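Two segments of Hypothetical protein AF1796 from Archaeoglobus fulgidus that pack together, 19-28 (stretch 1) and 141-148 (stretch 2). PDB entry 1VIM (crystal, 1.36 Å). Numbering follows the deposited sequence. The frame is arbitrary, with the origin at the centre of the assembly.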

ATOM      1  N   GLU A  19      28.845  -3.803 -13.525  1.00 11.69           N
ATOM      2  CA  GLU A  19      29.306  -4.172 -14.863  1.00 12.22           C
ATOM      3  C   GLU A  19      28.244  -5.005 -15.559  1.00 11.52           C
ATOM      4  O   GLU A  19      27.948  -4.771 -16.721  1.00 11.58           O
ATOM      5  CB  GLU A  19      30.628  -4.949 -14.811  1.00 13.00           C
ATOM      6  CG  GLU A  19      31.298  -5.217 -16.175  1.00 17.60           C
ATOM      7  CD  GLU A  19      30.617  -6.251 -17.075  1.00 19.78           C
ATOM      8  OE1 GLU A  19      30.195  -7.294 -16.577  1.00 18.68           O
ATOM      9  OE2 GLU A  19      30.519  -6.026 -18.322  1.00 23.07           O
ATOM     10  N   VAL A  20      27.663  -5.968 -14.855  1.00 10.56           N
ATOM     11  CA  VAL A  20      26.608  -6.803 -15.438  1.00 12.35           C
ATOM     12  C   VAL A  20      25.408  -5.946 -15.866  1.00 11.75           C
ATOM     13  O   VAL A  20      24.908  -6.114 -16.966  1.00 11.32           O
ATOM     14  CB  VAL A  20      26.167  -7.928 -14.488  1.00 13.87           C
ATOM     15  CG1 VAL A  20      24.962  -8.696 -15.068  1.00 14.66           C
ATOM     16  CG2 VAL A  20      27.323  -8.850 -14.236  1.00 15.39           C
ATOM     17  N   VAL A  21      24.983  -5.004 -15.012  1.00 11.74           N
ATOM     18  CA  VAL A  21      23.886  -4.110 -15.379  1.00 11.38           C
ATOM     19  C   VAL A  21      24.220  -3.364 -16.686  1.00 11.62           C
ATOM     20  O   VAL A  21      23.374  -3.316 -17.582  1.00 11.81           O
ATOM     21  CB  VAL A  21      23.563  -3.117 -14.235  1.00 11.77           C
ATOM     22  CG1 VAL A  21      22.530  -2.059 -14.687  1.00 14.66           C
ATOM     23  CG2 VAL A  21      22.990  -3.890 -13.073  1.00 12.92           C
ATOM     24  N   SER A  22      25.454  -2.828 -16.787  1.00 12.60           N
ATOM     25  CA  SER A  22      25.904  -2.146 -18.010  1.00 14.96           C
ATOM     26  C   SER A  22      25.733  -3.036 -19.233  1.00 14.55           C
ATOM     27  O   SER A  22      25.198  -2.603 -20.283  1.00 15.38           O
ATOM     28  CB  SER A  22      27.374  -1.773 -17.873  1.00 16.77           C
ATOM     29  OG  SER A  22      27.502  -0.634 -17.072  1.00 21.09           O
ATOM     30  N   GLU A  23      26.140  -4.293 -19.108  1.00 13.97           N
ATOM     31  CA  GLU A  23      26.063  -5.209 -20.240  1.00 14.95           C
ATOM     32  C   GLU A  23      24.626  -5.491 -20.617  1.00 13.86           C
ATOM     33  O   GLU A  23      24.295  -5.593 -21.793  1.00 14.72           O
ATOM     34  CB  GLU A  23      26.800  -6.509 -19.912  1.00 17.35           C
ATOM     35  CG  GLU A  23      26.836  -7.512 -21.057  1.00 21.89           C
ATOM     36  CD  GLU A  23      27.813  -7.158 -22.163  1.00 25.93           C
ATOM     37  OE1 GLU A  23      28.508  -6.120 -22.072  1.00 27.39           O
ATOM     38  OE2 GLU A  23      27.871  -7.945 -23.136  1.00 28.95           O
ATOM     39  N   HIS A  24      23.757  -5.621 -19.616  1.00 12.06           N
ATOM     40  CA  HIS A  24      22.348  -5.872 -19.892  1.00 12.11           C
ATOM     41  C   HIS A  24      21.636  -4.702 -20.533  1.00 11.87           C
ATOM     42  O   HIS A  24      20.752  -4.920 -21.359  1.00 12.61           O
ATOM     43  CB  HIS A  24      21.652  -6.349 -18.608  1.00 11.49           C
ATOM     44  CG  HIS A  24      21.942  -7.785 -18.313  1.00 11.05           C
ATOM     45  ND1 HIS A  24      20.964  -8.750 -18.329  1.00 11.49           N
ATOM     46  CD2 HIS A  24      23.106  -8.422 -18.042  1.00 12.28           C
ATOM     47  CE1 HIS A  24      21.512  -9.923 -18.068  1.00 11.35           C
ATOM     48  NE2 HIS A  24      22.814  -9.753 -17.901  1.00 12.28           N
ATOM     49  N   ILE A  25      22.020  -3.474 -20.169  1.00 12.77           N
ATOM     50  CA  ILE A  25      21.389  -2.326 -20.814  1.00 15.27           C
ATOM     51  C   ILE A  25      21.864  -2.223 -22.263  1.00 16.00           C
ATOM     52  O   ILE A  25      21.060  -1.954 -23.155  1.00 16.63           O
ATOM     53  CB  ILE A  25      21.664  -1.014 -20.068  1.00 17.10           C
ATOM     54  CG1 ILE A  25      21.247  -1.085 -18.603  1.00 18.86           C
ATOM     55  CG2 ILE A  25      20.926   0.152 -20.757  1.00 19.33           C
ATOM     56  CD1 ILE A  25      22.000   0.013 -17.718  1.00 20.73           C
ATOM     57  N   LYS A  26      23.150  -2.466 -22.493  1.00 16.28           N
ATOM     58  CA  LYS A  26      23.647  -2.537 -23.869  1.00 18.49           C
ATOM     59  C   LYS A  26      22.902  -3.617 -24.666  1.00 17.48           C
ATOM     60  O   LYS A  26      22.528  -3.396 -25.840  1.00 17.63           O
ATOM     61  CB  LYS A  26      25.158  -2.770 -23.849  1.00 20.98           C
ATOM     62  CG  LYS A  26      25.895  -1.540 -23.328  1.00 25.40           C
ATOM     63  CD  LYS A  26      27.400  -1.698 -23.310  1.00 29.89           C
ATOM     64  CE  LYS A  26      28.062  -0.414 -22.866  1.00 33.10           C
ATOM     65  NZ  LYS A  26      28.900   0.192 -23.952  1.00 35.05           N
ATOM     66  N   ASN A  27      22.672  -4.771 -24.041  1.00 16.35           N
ATOM     67  CA  ASN A  27      21.943  -5.862 -24.687  1.00 16.16           C
ATOM     68  C   ASN A  27      20.536  -5.443 -25.083  1.00 15.39           C
ATOM     69  O   ASN A  27      20.067  -5.749 -26.179  1.00 17.07           O
ATOM     70  CB  ASN A  27      21.901  -7.113 -23.801  1.00 17.08           C
ATOM     71  CG  ASN A  27      21.200  -8.281 -24.480  1.00 17.88           C
ATOM     72  OD1 ASN A  27      21.731  -8.840 -25.450  1.00 19.98           O
ATOM     73  ND2 ASN A  27      20.021  -8.660 -23.975  1.00 18.17           N
ATOM     74  N   LEU A  28      19.864  -4.751 -24.171  1.00 15.25           N
ATOM     75  CA  LEU A  28      18.538  -4.246 -24.463  1.00 15.57           C
ATOM     76  C   LEU A  28      18.560  -3.273 -25.629  1.00 15.45           C
ATOM     77  O   LEU A  28      17.724  -3.369 -26.525  1.00 15.88           O
ATOM     78  CB  LEU A  28      17.960  -3.585 -23.221  1.00 15.66           C
ATOM     79  CG  LEU A  28      16.587  -2.936 -23.334  1.00 16.86           C
ATOM     80  CD1 LEU A  28      15.518  -3.986 -23.611  1.00 19.14           C
ATOM     81  CD2 LEU A  28      16.276  -2.169 -22.058  1.00 17.59           C
ATOM     82  N   LYS A 141      14.412  -9.369 -21.406  1.00 16.69           N
ATOM     83  CA  LYS A 141      15.102 -10.506 -20.751  1.00 17.92           C
ATOM     84  C   LYS A 141      15.703 -10.148 -19.419  1.00 17.18           C
ATOM     85  O   LYS A 141      16.193  -9.036 -19.236  1.00 21.13           O
ATOM     86  CB  LYS A 141      16.281 -10.982 -21.605  1.00 20.06           C
ATOM     87  CG  LYS A 141      15.958 -11.295 -23.029  1.00 23.54           C
ATOM     88  CD  LYS A 141      14.985 -12.463 -23.113  1.00 26.06           C
ATOM     89  CE  LYS A 141      15.663 -13.787 -22.828  1.00 29.23           C
ATOM     90  NZ  LYS A 141      14.699 -14.832 -22.354  1.00 30.82           N
ATOM     91  N   GLY A 142      15.737 -11.115 -18.505  1.00 15.91           N
ATOM     92  CA  GLY A 142      16.595 -11.028 -17.342  1.00 17.19           C
ATOM     93  C   GLY A 142      17.934 -11.651 -17.692  1.00 18.14           C
ATOM     94  O   GLY A 142      18.918 -10.961 -17.804  1.00 19.33           O
ATOM     95  N   LYS A 143      17.946 -12.966 -17.857  1.00 19.49           N
ATOM     96  CA  LYS A 143      19.155 -13.697 -18.256  1.00 18.98           C
ATOM     97  C   LYS A 143      19.364 -13.652 -19.776  1.00 19.80           C
ATOM     98  O   LYS A 143      18.412 -13.839 -20.567  1.00 21.03           O
ATOM     99  CB  LYS A 143      19.052 -15.143 -17.781  1.00 19.49           C
ATOM    100  CG  LYS A 143      20.318 -15.969 -18.076  1.00 19.98           C
ATOM    101  CD  LYS A 143      20.084 -17.462 -17.850  1.00 21.64           C
ATOM    102  CE  LYS A 143      19.640 -18.185 -19.117  1.00 22.57           C
ATOM    103  NZ  LYS A 143      20.584 -18.151 -20.286  1.00 22.27           N
ATOM    104  N   MET A 144      20.602 -13.419 -20.198  1.00 19.74           N
ATOM    105  CA  MET A 144      20.956 -13.427 -21.622  1.00 20.57           C
ATOM    106  C   MET A 144      21.320 -14.819 -22.102  1.00 20.59           C
ATOM    107  O   MET A 144      21.637 -15.685 -21.292  1.00 18.90           O
ATOM    108  CB  MET A 144      22.096 -12.471 -21.887  1.00 22.29           C
ATOM    109  CG  MET A 144      21.665 -11.049 -21.657  1.00 26.08           C
ATOM    110  SD  MET A 144      22.961  -9.880 -21.853  1.00 31.68           S
ATOM    111  CE  MET A 144      24.220 -10.550 -20.962  1.00 31.19           C
ATOM    112  N   LYS A 145      21.263 -15.003 -23.423  1.00 21.21           N
ATOM    113  CA  LYS A 145      21.540 -16.273 -24.091  1.00 21.78           C
ATOM    114  C   LYS A 145      22.861 -16.877 -23.600  1.00 20.17           C
ATOM    115  O   LYS A 145      22.927 -18.064 -23.252  1.00 20.93           O
ATOM    116  CB  LYS A 145      21.545 -16.045 -25.623  1.00 23.01           C
ATOM    117  CG  LYS A 145      22.306 -17.074 -26.462  1.00 26.63           C
ATOM    118  N   GLN A 146      23.888 -16.034 -23.533  1.00 18.75           N
ATOM    119  CA  GLN A 146      25.240 -16.485 -23.223  1.00 17.50           C
ATOM    120  C   GLN A 146      25.489 -16.652 -21.716  1.00 15.96           C
ATOM    121  O   GLN A 146      26.570 -17.107 -21.326  1.00 15.34           O
ATOM    122  CB  GLN A 146      26.277 -15.518 -23.825  1.00 19.15           C
ATOM    123  CG  GLN A 146      26.348 -14.104 -23.148  1.00 23.63           C
ATOM    124  CD  GLN A 146      27.350 -13.121 -23.805  1.00 27.53           C
ATOM    125  OE1 GLN A 146      27.856 -12.211 -23.141  1.00 31.28           O
ATOM    126  NE2 GLN A 146      27.621 -13.302 -25.090  1.00 30.03           N
ATOM    127  N   GLU A 147      24.528 -16.271 -20.869  1.00 14.09           N
ATOM    128  CA  GLU A 147      24.722 -16.367 -19.416  1.00 12.96           C
ATOM    129  C   GLU A 147      24.192 -17.646 -18.786  1.00 12.84           C
ATOM    130  O   GLU A 147      23.135 -18.120 -19.164  1.00 15.18           O
ATOM    131  CB  GLU A 147      24.033 -15.200 -18.718  1.00 12.64           C
ATOM    132  CG  GLU A 147      24.737 -13.865 -18.884  1.00 12.62           C
ATOM    133  CD  GLU A 147      23.939 -12.719 -18.299  1.00 11.48           C
ATOM    134  OE1 GLU A 147      22.697 -12.753 -18.370  1.00 12.51           O
ATOM    135  OE2 GLU A 147      24.565 -11.791 -17.745  1.00 14.66           O
ATOM    136  N   ARG A 148      24.907 -18.171 -17.800  1.00 12.71           N
ATOM    137  CA  ARG A 148      24.402 -19.250 -16.929  1.00 13.07           C
ATOM    138  C   ARG A 148      23.598 -18.631 -15.791  1.00 13.62           C
ATOM    139  O   ARG A 148      24.043 -17.670 -15.138  1.00 12.57           O
ATOM    140  CB  ARG A 148      25.563 -20.054 -16.357  1.00 14.43           C
ATOM    141  CG  ARG A 148      26.251 -20.966 -17.366  1.00 17.90           C
ATOM    142  CD  ARG A 148      27.233 -21.949 -16.717  1.00 23.38           C
ATOM    143  NE  ARG A 148      26.571 -22.987 -15.910  1.00 26.34           N
ATOM    144  CZ  ARG A 148      26.035 -24.108 -16.397  1.00 29.09           C
ATOM    145  NH1 ARG A 148      26.080 -24.365 -17.700  1.00 29.83           N
ATOM    146  NH2 ARG A 148      25.458 -24.985 -15.574  1.00 30.82           N
TER
HETATM  147  O   HOH W   1      29.750 -10.279 -23.597  1.00 29.82           O
HETATM  148  O   HOH W   2      18.462  -7.777 -18.907  1.00 12.44           O

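A small, side-chain-mediated contact joins one side of a helix to an irregular loop, with the imidazole of His-24 covered on one face by a methionine thioether and hydrogen-bonded at its edge to a glutamate carboxylate. Stretch 1 is helical throughout, its i to i+4 backbone hydrogen bonds running from Glu-23 N to Glu-19 O through Leu-28 N to His-24 O. Stretch 2 has no regular structure beyond a type I turn from Met-144 to Glu-147, closed by Glu-147 N to Met-144 O (3.0 Å). The backbones stay well apart, 7.9 Å between the CA atoms of His-24 and Met-144, so side chains fill the gap, and the two stretches together bury 308 Å².

The CA-to-CB bond of His-24 points sideways to the loop, but with chi1 in the m well (-78°) the ring end comes nearer. There His-24 NE2 donates to Glu-147 OE2 (2.7 Å, 167°), a short, nearly straight hydrogen bond. The carboxylate is steadied from its own stretch: Met-144 N donates to Glu-147 OE1 at 2.9 Å, tying the turn's first residue to the group that receives the histidine. At the other ring nitrogen, water 2 lies 2.7 Å from His-24 ND1 and donates to Lys-141 O (2.6 Å), linking helix to loop backbone.

Met-144 points toward the helix and covers one face of the imidazole. Its SD sits 4.0 Å from the centroid of the His-24 ring, only 8° off the normal, a sulfur-aromatic contact; Met-144 CG adds a CH-pi contact. The same sulfur touches Asn-27, with Met-144 SD 3.5 Å from Asn-27 CG, while Met-144 CE packs against the aliphatic Glu-23 CG (4.0 Å). Toward solvent, water 1 donates to both Glu-23 OE2 (3.0 Å) and Gln-146 OE1 (2.7 Å), bridging two acceptors that cannot hydrogen-bond each other.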